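Local coordinates for cobalamin-binding protein (Desulfitobacterium hafniense, PDB 4JGI) that binds methylcobalamin and probably serves as the corrinoid-carrying component of an O-demethylase system, at residues Glu37-Phe42 against Ala72-Leu77; Glu68-Ala73 against Ala113-Phe118; Ala90-Ala95 against Pro141-Leu146; Glu98-Asp103 against Gly148-Ala153; Val175-Val180 against Val190-Phe195. All coordinates share one frame; numbering follows the deposited sequence.

In the fold
From the N terminus, contact 1 closes the antiparallel hairpin formed by helices 32-54 and 60-77 inside the helical module. Contact 2 starts on the same helix, sharing Ala72 and Ala73 with contact 1, and ties that module to the end of helix 104-115 in the Rossmann-like domain. Its segments alternate along the chain with those of contact 3, which pairs strands 91-96 and 143-147, and with those of contact 4, which joins the loops following these two strands at the cobalamin. Contacts 3 and 4 likewise cross. Contact 5 comes last and closes the short loop around helix 184-190; backbone bonds from strand 174-178 to strand 143-147 connect it with contact 3.

Contact 1 of 5, residues Glu37-Phe42 against Ala72-Leu77; sequences ELIKAF and AAMDKL
Ile39 and Met74 meet where the two segments come nearest, their CA atoms 7.5 Å apart, and this is the tight part of the contact, although it lies on the partly exposed side. The two side chains cross at about a right angle, with Met74 SD set 3.6 Å from Ile39 CG1. The methionine chain bends at both chi2 (-62°) and chi3 (-53°), which folds the thioether back so that Met74 CE also reaches Ile39 CD1, at 3.9 Å. Leu77 adds a second partner for the same isoleucine: the two slide past each other in opposite directions, Leu77 CD1 lying 3.8 Å from Ile39 CG1. The helix segments run antiparallel at 175°, with their axes 11.1 Å apart, a wide separation bridged by side chains without any hydrogen bond across it. Such pairing belongs to the helical bundle of the N-terminal B12-binding module, a fold also found in the cap of methionine synthase. Towards the interior of the bundle Leu38, Phe42, Ala73 and Leu77 are buried, yet they meet one another across the segments at longer distances. Leu38 CD2 stands 4.2 Å from Leu77 CD1, and Phe42 CE2 comes to 4.0 Å from Ala73 CB, which approaches the ring obliquely. Within its own helix, Leu38 CD1 lies over one face of the Phe42 ring, offset toward the rim. Helices 4-12 and 16-29 fill in around this looser side, with Met11, Ile19 and Val23 touching Phe42.

Contact 2 of 5, residues Glu68-Ala73 against Ala113-Phe118; sequences EILQAA and AEASGF
Leu70 is the first residue of 68-73 to touch the other segment, and it does so through CG and CD2, each 3.8 Å from Ala115 CB. CG lies anti to the backbone N (chi1 -176°), which brings it up to that methyl. Leu70 CD2 is also 3.8 Å from Ser116 OG, a hydroxyl that is itself hydrogen-bonded to Met112 O. An alanine in place of Leu70 would probably open a gap beside Ala115 and Ser116. At Gln71 the backbones come close together, its CA lying 4.5 Å from that of Ala115, and the small methyl Ala115 CB sits 3.6 Å from Gln71 N. The contact thus presses helix 60-77 of the helical module against the end of helix 104-115 in the Rossmann-like domain, where a Schellman motif with Gly117 at the C-prime position turns the chain: Phe118 N bonds to Ala113 O and Gly117 N to Glu114 O. Further out along Gln71, the chain bends at chi2 (64°), and OE1 lies 3.3 Å from Ala115 CA; its approach to Ala115 N has too poor an angle for a hydrogen bond. The amide nitrogen does the polar bridging. Gln71 NE2 donates to a water at 3.2 Å, the water donates in turn to Glu114 O, and NE2 is also hydrogen-bonded to Asp75 OD1 one turn on.

Contact 3 of 5, residues Ala90-Ala95 against Pro141-Leu146; sequences AKIVLA and PEIVGL
Ile92 to Ala95 pair in parallel with Ile143 to Leu146, the strand axes 4.7 Å apart and inclined by 20°. Val93 bonds both ways, its N donating to Ile143 O and its O accepting from Gly145 N at 2.8 Å, while Ala95 N continues the ladder to Gly145 O at 3.0 Å. At the start of the pairing Lys91 O accepts from Ile143 N and, weakly, from Glu142 N. The Glu142 side chain then takes the place of a backbone acceptor: bent at chi2 (67°), it brings OE1 to 2.8 Å from Lys91 N, which meets it on the anti side, 29° out of the carboxylate plane. The amine of Lys91 turns instead to a salt bridge with Glu119. On one face of the sheet Ile92 and Ile143 lie side by side, pointing the same way, with Ile92 CG1 4.0 Å from Ile143 CB. Farther along that face Leu94 CD1 settles 3.5 Å from Gly145 O, and any CB on Gly145 would be tight against this methyl. On the other face Val93 CG2 packs 3.7 Å from Pro141 CG, under helix 129-139. Leu94, Gly145 and Leu146 touch the methylcobalamin, consistent with the Rossmann-like B12-binding fold, in which the C-terminal ends of central parallel strands line the cofactor pocket.

Contact 4 of 5, residues Glu98-Asp103 against Gly148-Ala153; sequences EGDLHD and GVLTLA
Asp100 and His102 belong to the D-x-H-x-x-G signature of the B12-binding fold, in which the histidine replaces the cofactor's own base below the corrin; His102 NE2 is here the axial ligand of the cobalt. Asp100 grips two segments at once. Its OD2 accepts from Val149 N at 2.8 Å, coming from above the carboxylate plane, and from Leu150 N at 2.9 Å, nearly along the C-O axis. Its OD1 accepts from His102 N, closing an Asx turn, and from His102 ND1 at 2.8 Å. For this last bond Asp100 OD1 lies 5° out of the imidazole plane and is met on its syn side, 29° out of the carboxylate plane. Four N-H groups therefore hold the carboxylate, and one of them fixes the rotation of the metal-binding ring. Val149 CG1 covers one face of that ring, 3.2 Å from His102 ND1, a close fit; at chi1 45° this methyl takes the crowded position between backbone N and carbonyl carbon. Ala153 CB packs 3.4 Å from Asp100 OD2. Leu152 CD2 lies 4.0 Å from Gly99 CA, where a CB would be tight. The contact joins the loop between strand 91-96 and helix 104-115 to the start of helix 151-166, while the Gly148 backbone is hydrogen-bonded to Gly178 at the end of strand 174-178.

Contact 5 of 5, residues Val175-Val180 against Val190-Phe195; sequences VIIGGV and VGADDF
Ile177 anchors the apolar centre with both of its branches. Its CG1, between backbone N and carbonyl carbon at chi1 65°, comes to 3.7 Å from Phe195 CB, the two side chains crossing at a slant. Its CG2 faces Ala192 CB at 3.9 Å, with Val190 CG1 somewhat farther away. Val175 CG1 completes the group, 3.9 Å from the same Ala192 methyl. Outward from here the strands pair in parallel: Ile177 N donates to Asp194 O at 3.1 Å. Val175 O accepts from Asp193 N at 2.9 Å, just ahead of the strand, with a weak bond from Asp194 N besides. At the polar edge Asp193 OD2 turns its anti lone pair to Val175 N, 2.9 Å away with an angle of 162° at the hydrogen, and also forms a salt bridge with Arg170. An alanine at Asp193 would probably leave Val175 N without this acceptor and Arg170 without its carboxylate mate. The preceding helix ends in a Schellman motif at Gly191. Strand 174-178, helix 184-190 and strand 194-195 form a beta-alpha-beta crossover, the repeating step of Rossmann-like folds, and Gly179, just past the first strand, binds the methylcobalamin.

Contact 1 of 5, residues Glu37-Phe42 against Ala72-Leu77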
# COMPACT_ATOMS: atom_id res chain seq x y z
N GLU A 37 14.46 13.32 -0.09
CA GLU A 37 14.00 13.74 1.22
C GLU A 37 12.50 14.18 1.23
O GLU A 37 11.76 13.88 2.15
CB GLU A 37 14.88 14.86 1.83
CG GLU A 37 16.28 14.38 2.25
CD GLU A 37 17.24 15.47 2.69
OE1 GLU A 37 16.90 16.68 2.58
OE2 GLU A 37 18.37 15.11 3.15
N LEU A 38 12.11 14.88 0.16
CA LEU A 38 10.77 15.35 0.00
C LEU A 38 9.81 14.16 -0.15
O LEU A 38 8.75 14.12 0.47
CB LEU A 38 10.64 16.32 -1.17
CG LEU A 38 9.24 16.91 -1.28
CD1 LEU A 38 8.80 17.67 -0.06
CD2 LEU A 38 9.16 17.80 -2.54
N ILE A 39 10.22 13.19 -0.93
CA ILE A 39 9.43 11.95 -1.06
C ILE A 39 9.20 11.29 0.27
O ILE A 39 8.04 10.93 0.62
CB ILE A 39 10.12 11.01 -2.02
CG1 ILE A 39 10.01 11.58 -3.44
CG2 ILE A 39 9.51 9.59 -1.98
CD1 ILE A 39 10.97 10.94 -4.41
N LYS A 40 10.25 11.17 1.09
CA LYS A 40 10.09 10.60 2.41
C LYS A 40 9.13 11.40 3.29
O LYS A 40 8.28 10.86 4.01
CB LYS A 40 11.45 10.46 3.13
CG LYS A 40 11.43 9.77 4.47
CD LYS A 40 11.90 8.29 4.54
CE LYS A 40 11.78 7.72 5.98
NZ LYS A 40 12.53 6.46 6.41
N ALA A 41 9.20 12.73 3.20
CA ALA A 41 8.29 13.54 3.93
C ALA A 41 6.82 13.35 3.50
O ALA A 41 5.91 13.32 4.32
CB ALA A 41 8.67 15.01 3.81
N PHE A 42 6.60 13.28 2.17
CA PHE A 42 5.28 12.96 1.70
C PHE A 42 4.76 11.61 2.14
O PHE A 42 3.56 11.44 2.51
CB PHE A 42 5.22 13.14 0.18
CG PHE A 42 5.30 14.55 -0.32
CD1 PHE A 42 4.86 15.64 0.42
CD2 PHE A 42 5.72 14.75 -1.65
CE1 PHE A 42 4.86 16.96 -0.11
CE2 PHE A 42 5.69 16.04 -2.20
CZ PHE A 42 5.31 17.13 -1.42
N ALA A 72 0.76 11.89 -8.27
CA ALA A 72 1.06 13.08 -9.09
C ALA A 72 2.35 13.74 -8.68
O ALA A 72 3.18 14.10 -9.51
CB ALA A 72 -0.09 14.05 -8.99
N ALA A 73 2.59 13.84 -7.38
CA ALA A 73 3.87 14.38 -6.89
C ALA A 73 5.02 13.53 -7.30
O ALA A 73 6.04 14.06 -7.74
CB ALA A 73 3.83 14.47 -5.35
N MET A 74 4.88 12.20 -7.18
CA MET A 74 5.94 11.27 -7.61
C MET A 74 6.27 11.37 -9.07
O MET A 74 7.44 11.31 -9.42
CB MET A 74 5.60 9.86 -7.28
CG MET A 74 5.51 9.68 -5.80
SD MET A 74 7.07 10.02 -4.93
CE MET A 74 8.00 8.96 -5.88
N ASP A 75 5.26 11.60 -9.90
CA ASP A 75 5.45 11.69 -11.34
C ASP A 75 6.27 12.93 -11.65
O ASP A 75 7.09 12.93 -12.58
CB ASP A 75 4.10 11.81 -12.10
CG ASP A 75 3.25 10.55 -12.07
OD1 ASP A 75 3.80 9.45 -11.87
OD2 ASP A 75 2.00 10.69 -12.30
N LYS A 76 6.06 14.01 -10.88
CA LYS A 76 6.83 15.21 -11.11
C LYS A 76 8.23 15.13 -10.64
O LYS A 76 9.11 15.74 -11.28
CB LYS A 76 6.21 16.38 -10.44
CG LYS A 76 5.01 16.85 -11.15
CD LYS A 76 4.40 18.05 -10.48
CE LYS A 76 2.97 18.29 -10.97
NZ LYS A 76 2.02 17.17 -10.55
N LEU A 77 8.46 14.39 -9.56
CA LEU A 77 9.76 14.30 -8.95
C LEU A 77 10.66 13.30 -9.61
O LEU A 77 11.85 13.34 -9.39
CB LEU A 77 9.64 14.01 -7.46
CG LEU A 77 9.08 15.17 -6.60
CD1 LEU A 77 8.60 14.66 -5.25
CD2 LEU A 77 10.10 16.25 -6.36

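Contact 2 of 5, residues Glu68-Ala73 against Ala113-Phe118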
# COMPACT_ATOMS: atom_id res chain seq x y z
N GLU A 68 -3.94 9.47 -5.34
CA GLU A 68 -3.79 10.19 -6.58
C GLU A 68 -2.88 11.40 -6.44
O GLU A 68 -2.07 11.67 -7.31
CB GLU A 68 -5.13 10.63 -7.14
CG GLU A 68 -6.09 9.45 -7.39
CD GLU A 68 -5.64 8.30 -8.27
OE1 GLU A 68 -4.74 8.47 -9.08
OE2 GLU A 68 -6.15 7.19 -8.08
N ILE A 69 -2.98 12.06 -5.29
CA ILE A 69 -2.13 13.24 -5.02
C ILE A 69 -0.66 12.83 -4.83
O ILE A 69 0.29 13.39 -5.41
CB ILE A 69 -2.64 14.01 -3.79
CG1 ILE A 69 -3.95 14.76 -4.17
CG2 ILE A 69 -1.62 14.99 -3.20
CD1 ILE A 69 -4.68 15.32 -2.99
N LEU A 70 -0.43 11.73 -4.12
CA LEU A 70 0.98 11.24 -3.99
C LEU A 70 1.52 10.85 -5.35
O LEU A 70 2.66 11.11 -5.68
CB LEU A 70 1.08 10.12 -2.98
CG LEU A 70 2.49 9.63 -2.69
CD1 LEU A 70 3.34 10.77 -2.13
CD2 LEU A 70 2.43 8.46 -1.69
N GLN A 71 0.73 10.09 -6.12
CA GLN A 71 1.23 9.66 -7.42
C GLN A 71 1.58 10.84 -8.28
O GLN A 71 2.55 10.78 -9.01
CB GLN A 71 0.21 8.74 -8.10
CG GLN A 71 0.74 8.14 -9.38
CD GLN A 71 1.93 7.21 -9.13
OE1 GLN A 71 1.75 6.15 -8.64
NE2 GLN A 71 3.11 7.63 -9.53
N ALA A 72 0.76 11.89 -8.27
CA ALA A 72 1.06 13.08 -9.09
C ALA A 72 2.35 13.74 -8.68
O ALA A 72 3.18 14.10 -9.51
CB ALA A 72 -0.09 14.05 -8.99
N ALA A 73 2.59 13.84 -7.38
CA ALA A 73 3.87 14.38 -6.89
C ALA A 73 5.02 13.53 -7.30
O ALA A 73 6.04 14.06 -7.74
CB ALA A 73 3.83 14.47 -5.35
N ALA A 113 0.18 2.13 -2.88
CA ALA A 113 1.41 1.34 -2.90
C ALA A 113 2.27 1.66 -4.12
O ALA A 113 3.49 1.82 -4.03
CB ALA A 113 1.06 -0.15 -2.89
N GLU A 114 1.62 1.82 -5.28
CA GLU A 114 2.26 2.23 -6.52
C GLU A 114 2.92 3.63 -6.35
O GLU A 114 4.04 3.82 -6.74
CB GLU A 114 1.31 2.12 -7.74
CG GLU A 114 1.08 0.68 -8.12
CD GLU A 114 0.18 0.48 -9.39
OE1 GLU A 114 -0.72 1.35 -9.61
OE2 GLU A 114 0.35 -0.55 -10.13
N ALA A 115 2.20 4.54 -5.73
CA ALA A 115 2.70 5.87 -5.49
C ALA A 115 3.83 5.90 -4.48
O ALA A 115 4.55 6.88 -4.42
CB ALA A 115 1.57 6.77 -5.00
N SER A 116 3.98 4.85 -3.68
CA SER A 116 4.98 4.73 -2.66
C SER A 116 6.15 3.91 -3.12
O SER A 116 6.99 3.59 -2.27
CB SER A 116 4.40 4.03 -1.47
OG SER A 116 3.37 4.82 -0.88
N GLY A 117 6.24 3.65 -4.41
CA GLY A 117 7.38 3.01 -5.04
C GLY A 117 7.39 1.52 -5.07
O GLY A 117 8.43 0.92 -5.38
N PHE A 118 6.23 0.88 -4.81
CA PHE A 118 6.21 -0.57 -4.93
C PHE A 118 5.85 -0.97 -6.36
O PHE A 118 5.04 -0.29 -7.02
CB PHE A 118 5.19 -1.21 -4.00
CG PHE A 118 5.51 -1.13 -2.53
CD1 PHE A 118 5.13 -0.04 -1.79
CD2 PHE A 118 6.26 -2.11 -1.91
CE1 PHE A 118 5.43 0.08 -0.46
CE2 PHE A 118 6.58 -1.98 -0.54
CZ PHE A 118 6.20 -0.87 0.16
O HOH W 1 5.48 5.95 -8.12

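Contact 3 of 5, residues Ala90-Ala95 against Pro141-Leu146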
# COMPACT_ATOMS: atom_id res chain seq x y z
N ALA A 90 10.48 -2.77 -4.28
CA ALA A 90 9.94 -3.97 -3.64
C ALA A 90 8.64 -4.36 -4.36
O ALA A 90 7.98 -3.52 -4.95
CB ALA A 90 9.67 -3.75 -2.20
N LYS A 91 8.36 -5.64 -4.36
CA LYS A 91 7.27 -6.19 -5.15
C LYS A 91 6.18 -6.69 -4.24
O LYS A 91 6.43 -7.29 -3.23
CB LYS A 91 7.76 -7.32 -6.01
CG LYS A 91 8.76 -7.00 -7.10
CD LYS A 91 9.24 -8.33 -7.75
CE LYS A 91 10.63 -8.17 -8.31
NZ LYS A 91 10.64 -7.21 -9.43
N ILE A 92 4.93 -6.41 -4.63
CA ILE A 92 3.75 -6.88 -3.97
C ILE A 92 2.85 -7.63 -4.93
O ILE A 92 2.60 -7.12 -6.05
CB ILE A 92 2.88 -5.75 -3.41
CG1 ILE A 92 3.67 -4.89 -2.46
CG2 ILE A 92 1.68 -6.34 -2.69
CD1 ILE A 92 2.94 -3.71 -1.86
N VAL A 93 2.45 -8.87 -4.60
CA VAL A 93 1.45 -9.57 -5.36
C VAL A 93 0.15 -9.35 -4.60
O VAL A 93 0.08 -9.64 -3.39
CB VAL A 93 1.77 -11.08 -5.52
CG1 VAL A 93 0.57 -11.83 -6.03
CG2 VAL A 93 2.97 -11.29 -6.42
N LEU A 94 -0.84 -8.81 -5.27
CA LEU A 94 -2.09 -8.29 -4.66
C LEU A 94 -3.29 -8.93 -5.28
O LEU A 94 -3.36 -9.01 -6.49
CB LEU A 94 -2.11 -6.77 -4.85
CG LEU A 94 -3.30 -5.98 -4.30
CD1 LEU A 94 -3.39 -6.14 -2.77
CD2 LEU A 94 -3.19 -4.48 -4.66
N ALA A 95 -4.27 -9.39 -4.49
CA ALA A 95 -5.48 -10.00 -5.01
C ALA A 95 -6.61 -9.90 -4.09
O ALA A 95 -6.44 -9.93 -2.85
CB ALA A 95 -5.20 -11.51 -5.18
N PRO A 141 7.84 -12.07 -4.85
CA PRO A 141 7.63 -10.80 -4.19
C PRO A 141 8.07 -10.79 -2.77
O PRO A 141 8.11 -11.82 -2.10
CB PRO A 141 6.11 -10.69 -4.18
CG PRO A 141 5.65 -12.12 -4.05
CD PRO A 141 6.59 -12.88 -4.96
N GLU A 142 8.31 -9.60 -2.26
CA GLU A 142 8.52 -9.41 -0.81
C GLU A 142 7.26 -9.56 0.03
O GLU A 142 7.29 -9.95 1.20
CB GLU A 142 9.06 -8.00 -0.59
CG GLU A 142 10.52 -7.72 -0.95
CD GLU A 142 10.98 -7.76 -2.43
OE1 GLU A 142 10.24 -7.54 -3.39
OE2 GLU A 142 12.19 -8.04 -2.64
N ILE A 143 6.13 -9.17 -0.56
CA ILE A 143 4.82 -9.06 0.11
C ILE A 143 3.71 -9.66 -0.75
O ILE A 143 3.70 -9.47 -1.99
CB ILE A 143 4.47 -7.59 0.40
CG1 ILE A 143 5.57 -6.93 1.23
CG2 ILE A 143 3.10 -7.48 1.09
CD1 ILE A 143 5.54 -5.42 1.35
N VAL A 144 2.83 -10.40 -0.09
CA VAL A 144 1.57 -10.82 -0.66
C VAL A 144 0.46 -10.13 0.09
O VAL A 144 0.42 -10.18 1.31
CB VAL A 144 1.37 -12.32 -0.59
CG1 VAL A 144 -0.00 -12.73 -1.16
CG2 VAL A 144 2.45 -13.01 -1.38
N GLY A 145 -0.40 -9.39 -0.64
CA GLY A 145 -1.53 -8.68 -0.03
C GLY A 145 -2.83 -9.28 -0.53
O GLY A 145 -3.02 -9.47 -1.76
N LEU A 146 -3.68 -9.63 0.41
CA LEU A 146 -4.90 -10.33 0.17
C LEU A 146 -6.09 -9.51 0.72
O LEU A 146 -6.07 -9.07 1.88
CB LEU A 146 -4.96 -11.69 0.83
CG LEU A 146 -3.79 -12.63 0.49
CD1 LEU A 146 -3.83 -13.90 1.33
CD2 LEU A 146 -3.69 -12.93 -0.95

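Contact 4 of 5, residues Glu98-Asp103 against Gly148-Ala153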
# COMPACT_ATOMS: atom_id res chain seq x y z
N GLU A 98 -10.44 -15.71 -3.83
CA GLU A 98 -11.48 -16.52 -4.33
C GLU A 98 -12.71 -16.41 -3.36
O GLU A 98 -12.65 -16.55 -2.12
CB GLU A 98 -10.99 -17.99 -4.49
CG GLU A 98 -12.09 -18.92 -5.06
CD GLU A 98 -11.57 -20.21 -5.64
OE1 GLU A 98 -10.97 -20.22 -6.66
OE2 GLU A 98 -11.81 -21.27 -5.00
N GLY A 99 -13.84 -16.17 -3.99
CA GLY A 99 -15.11 -16.08 -3.29
C GLY A 99 -15.56 -14.66 -3.18
O GLY A 99 -16.71 -14.44 -2.81
N ASP A 100 -14.65 -13.71 -3.52
CA ASP A 100 -14.91 -12.30 -3.33
C ASP A 100 -14.79 -11.44 -4.56
O ASP A 100 -13.89 -11.56 -5.36
CB ASP A 100 -14.02 -11.79 -2.20
CG ASP A 100 -14.71 -10.81 -1.31
OD1 ASP A 100 -14.94 -9.67 -1.82
OD2 ASP A 100 -15.06 -11.10 -0.13
N LEU A 101 -15.74 -10.49 -4.70
CA LEU A 101 -15.73 -9.57 -5.84
C LEU A 101 -15.48 -8.10 -5.42
O LEU A 101 -15.55 -7.17 -6.30
CB LEU A 101 -17.07 -9.60 -6.59
CG LEU A 101 -17.40 -11.00 -7.09
CD1 LEU A 101 -18.74 -10.95 -7.77
CD2 LEU A 101 -16.42 -11.55 -8.07
N HIS A 102 -15.20 -7.87 -4.17
CA HIS A 102 -14.99 -6.50 -3.69
C HIS A 102 -13.59 -6.02 -3.98
O HIS A 102 -12.67 -6.73 -3.52
CB HIS A 102 -15.33 -6.41 -2.20
CG HIS A 102 -16.77 -6.72 -1.87
ND1 HIS A 102 -17.19 -7.99 -1.60
CD2 HIS A 102 -17.83 -5.92 -1.57
CE1 HIS A 102 -18.47 -7.99 -1.29
NE2 HIS A 102 -18.89 -6.74 -1.29
N ASP A 103 -13.39 -4.96 -4.75
CA ASP A 103 -12.08 -4.42 -5.07
C ASP A 103 -11.91 -2.94 -4.89
O ASP A 103 -10.81 -2.44 -5.07
CB ASP A 103 -11.64 -4.80 -6.46
CG ASP A 103 -12.38 -4.15 -7.55
OD1 ASP A 103 -13.32 -3.34 -7.25
OD2 ASP A 103 -12.04 -4.42 -8.78
N GLY A 148 -10.43 -9.34 1.15
CA GLY A 148 -11.67 -10.06 1.17
C GLY A 148 -12.58 -9.57 2.25
O GLY A 148 -12.15 -8.98 3.24
N VAL A 149 -13.87 -9.96 2.09
CA VAL A 149 -14.86 -9.65 3.11
C VAL A 149 -15.75 -10.84 3.46
O VAL A 149 -15.98 -11.10 4.66
CB VAL A 149 -15.75 -8.41 2.76
CG1 VAL A 149 -16.17 -8.51 1.34
CG2 VAL A 149 -17.00 -8.38 3.66
N LEU A 150 -16.23 -11.56 2.51
CA LEU A 150 -17.12 -12.69 2.83
C LEU A 150 -16.36 -13.75 3.64
O LEU A 150 -15.14 -13.91 3.51
CB LEU A 150 -17.59 -13.33 1.56
CG LEU A 150 -18.38 -12.44 0.57
CD1 LEU A 150 -19.04 -13.28 -0.51
CD2 LEU A 150 -19.36 -11.56 1.30
N THR A 151 -17.09 -14.53 4.40
CA THR A 151 -16.45 -15.55 5.25
C THR A 151 -15.74 -16.57 4.40
O THR A 151 -14.64 -16.98 4.73
CB THR A 151 -17.46 -16.18 6.25
OG1 THR A 151 -18.00 -15.14 7.09
CG2 THR A 151 -16.78 -17.18 7.14
N LEU A 152 -16.30 -16.93 3.25
CA LEU A 152 -15.63 -17.83 2.30
C LEU A 152 -14.27 -17.29 1.82
O LEU A 152 -13.30 -18.04 1.57
CB LEU A 152 -16.51 -18.05 1.07
CG LEU A 152 -16.27 -19.18 0.10
CD1 LEU A 152 -16.72 -20.47 0.78
CD2 LEU A 152 -17.01 -18.99 -1.25
N ALA A 153 -14.24 -15.97 1.61
CA ALA A 153 -12.99 -15.30 1.22
C ALA A 153 -11.99 -15.38 2.34
O ALA A 153 -10.78 -15.51 2.08
CB ALA A 153 -13.29 -13.78 0.85

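Contact 5 of 5, residues Val175-Val180 against Val190-Phe195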
# COMPACT_ATOMS: atom_id res chain seq x y z
N VAL A 175 2.92 -11.52 4.52
CA VAL A 175 1.51 -11.55 4.12
C VAL A 175 0.75 -10.49 4.88
O VAL A 175 0.74 -10.48 6.10
CB VAL A 175 0.84 -12.88 4.36
CG1 VAL A 175 -0.60 -12.86 3.92
CG2 VAL A 175 1.61 -13.98 3.56
N ILE A 176 0.11 -9.58 4.14
CA ILE A 176 -0.77 -8.56 4.74
C ILE A 176 -2.19 -8.79 4.21
O ILE A 176 -2.37 -9.03 3.02
CB ILE A 176 -0.25 -7.13 4.52
CG1 ILE A 176 -1.12 -6.13 5.30
CG2 ILE A 176 -0.20 -6.74 3.06
CD1 ILE A 176 -0.51 -4.74 5.32
N ILE A 177 -3.17 -8.69 5.10
CA ILE A 177 -4.56 -8.84 4.72
C ILE A 177 -5.30 -7.52 5.00
O ILE A 177 -4.96 -6.74 5.89
CB ILE A 177 -5.27 -10.03 5.40
CG1 ILE A 177 -5.34 -9.79 6.93
CG2 ILE A 177 -4.49 -11.30 5.01
CD1 ILE A 177 -6.14 -10.83 7.64
N GLY A 178 -6.35 -7.34 4.19
CA GLY A 178 -7.25 -6.21 4.35
C GLY A 178 -8.61 -6.56 3.87
O GLY A 178 -8.87 -7.60 3.29
N GLY A 179 -9.55 -5.66 4.18
CA GLY A 179 -10.96 -5.86 3.80
C GLY A 179 -11.87 -5.47 4.94
O GLY A 179 -11.46 -5.28 6.10
N VAL A 180 -13.16 -5.33 4.62
CA VAL A 180 -14.13 -4.87 5.61
C VAL A 180 -14.04 -5.45 7.04
O VAL A 180 -13.97 -4.72 7.98
CB VAL A 180 -15.56 -4.95 5.06
CG1 VAL A 180 -16.55 -4.73 6.18
CG2 VAL A 180 -15.75 -3.91 3.94
N VAL A 190 -5.95 -16.66 9.77
CA VAL A 190 -5.37 -16.75 8.46
C VAL A 190 -3.91 -17.17 8.48
O VAL A 190 -3.43 -17.83 7.53
CB VAL A 190 -5.58 -15.41 7.66
CG1 VAL A 190 -4.71 -15.32 6.43
CG2 VAL A 190 -7.04 -15.26 7.35
N GLY A 191 -3.16 -16.72 9.49
CA GLY A 191 -1.76 -16.96 9.47
C GLY A 191 -0.96 -15.86 8.83
O GLY A 191 0.19 -16.04 8.45
N ALA A 192 -1.57 -14.67 8.70
CA ALA A 192 -0.86 -13.51 8.14
C ALA A 192 0.14 -12.87 9.05
O ALA A 192 0.06 -13.06 10.29
CB ALA A 192 -1.89 -12.49 7.62
N ASP A 193 1.00 -12.02 8.53
CA ASP A 193 1.91 -11.26 9.34
C ASP A 193 1.28 -10.01 9.94
O ASP A 193 1.61 -9.64 11.06
CB ASP A 193 3.17 -10.91 8.54
CG ASP A 193 3.94 -12.14 8.16
OD1 ASP A 193 4.49 -12.75 9.08
OD2 ASP A 193 3.99 -12.50 7.00
N ASP A 194 0.36 -9.37 9.19
CA ASP A 194 -0.32 -8.21 9.75
C ASP A 194 -1.61 -7.99 8.95
O ASP A 194 -1.86 -8.65 7.94
CB ASP A 194 0.53 -6.97 9.70
CG ASP A 194 0.29 -6.02 10.97
OD1 ASP A 194 -0.79 -6.08 11.66
OD2 ASP A 194 1.23 -5.22 11.20
N PHE A 195 -2.45 -7.09 9.46
CA PHE A 195 -3.68 -6.69 8.84
C PHE A 195 -3.73 -5.15 8.87
O PHE A 195 -3.06 -4.53 9.63
CB PHE A 195 -4.90 -7.21 9.56
CG PHE A 195 -5.07 -6.58 10.90
CD1 PHE A 195 -4.35 -7.08 11.96
CD2 PHE A 195 -5.92 -5.48 11.09
CE1 PHE A 195 -4.43 -6.53 13.22
CE2 PHE A 195 -5.97 -4.90 12.36
CZ PHE A 195 -5.23 -5.46 13.42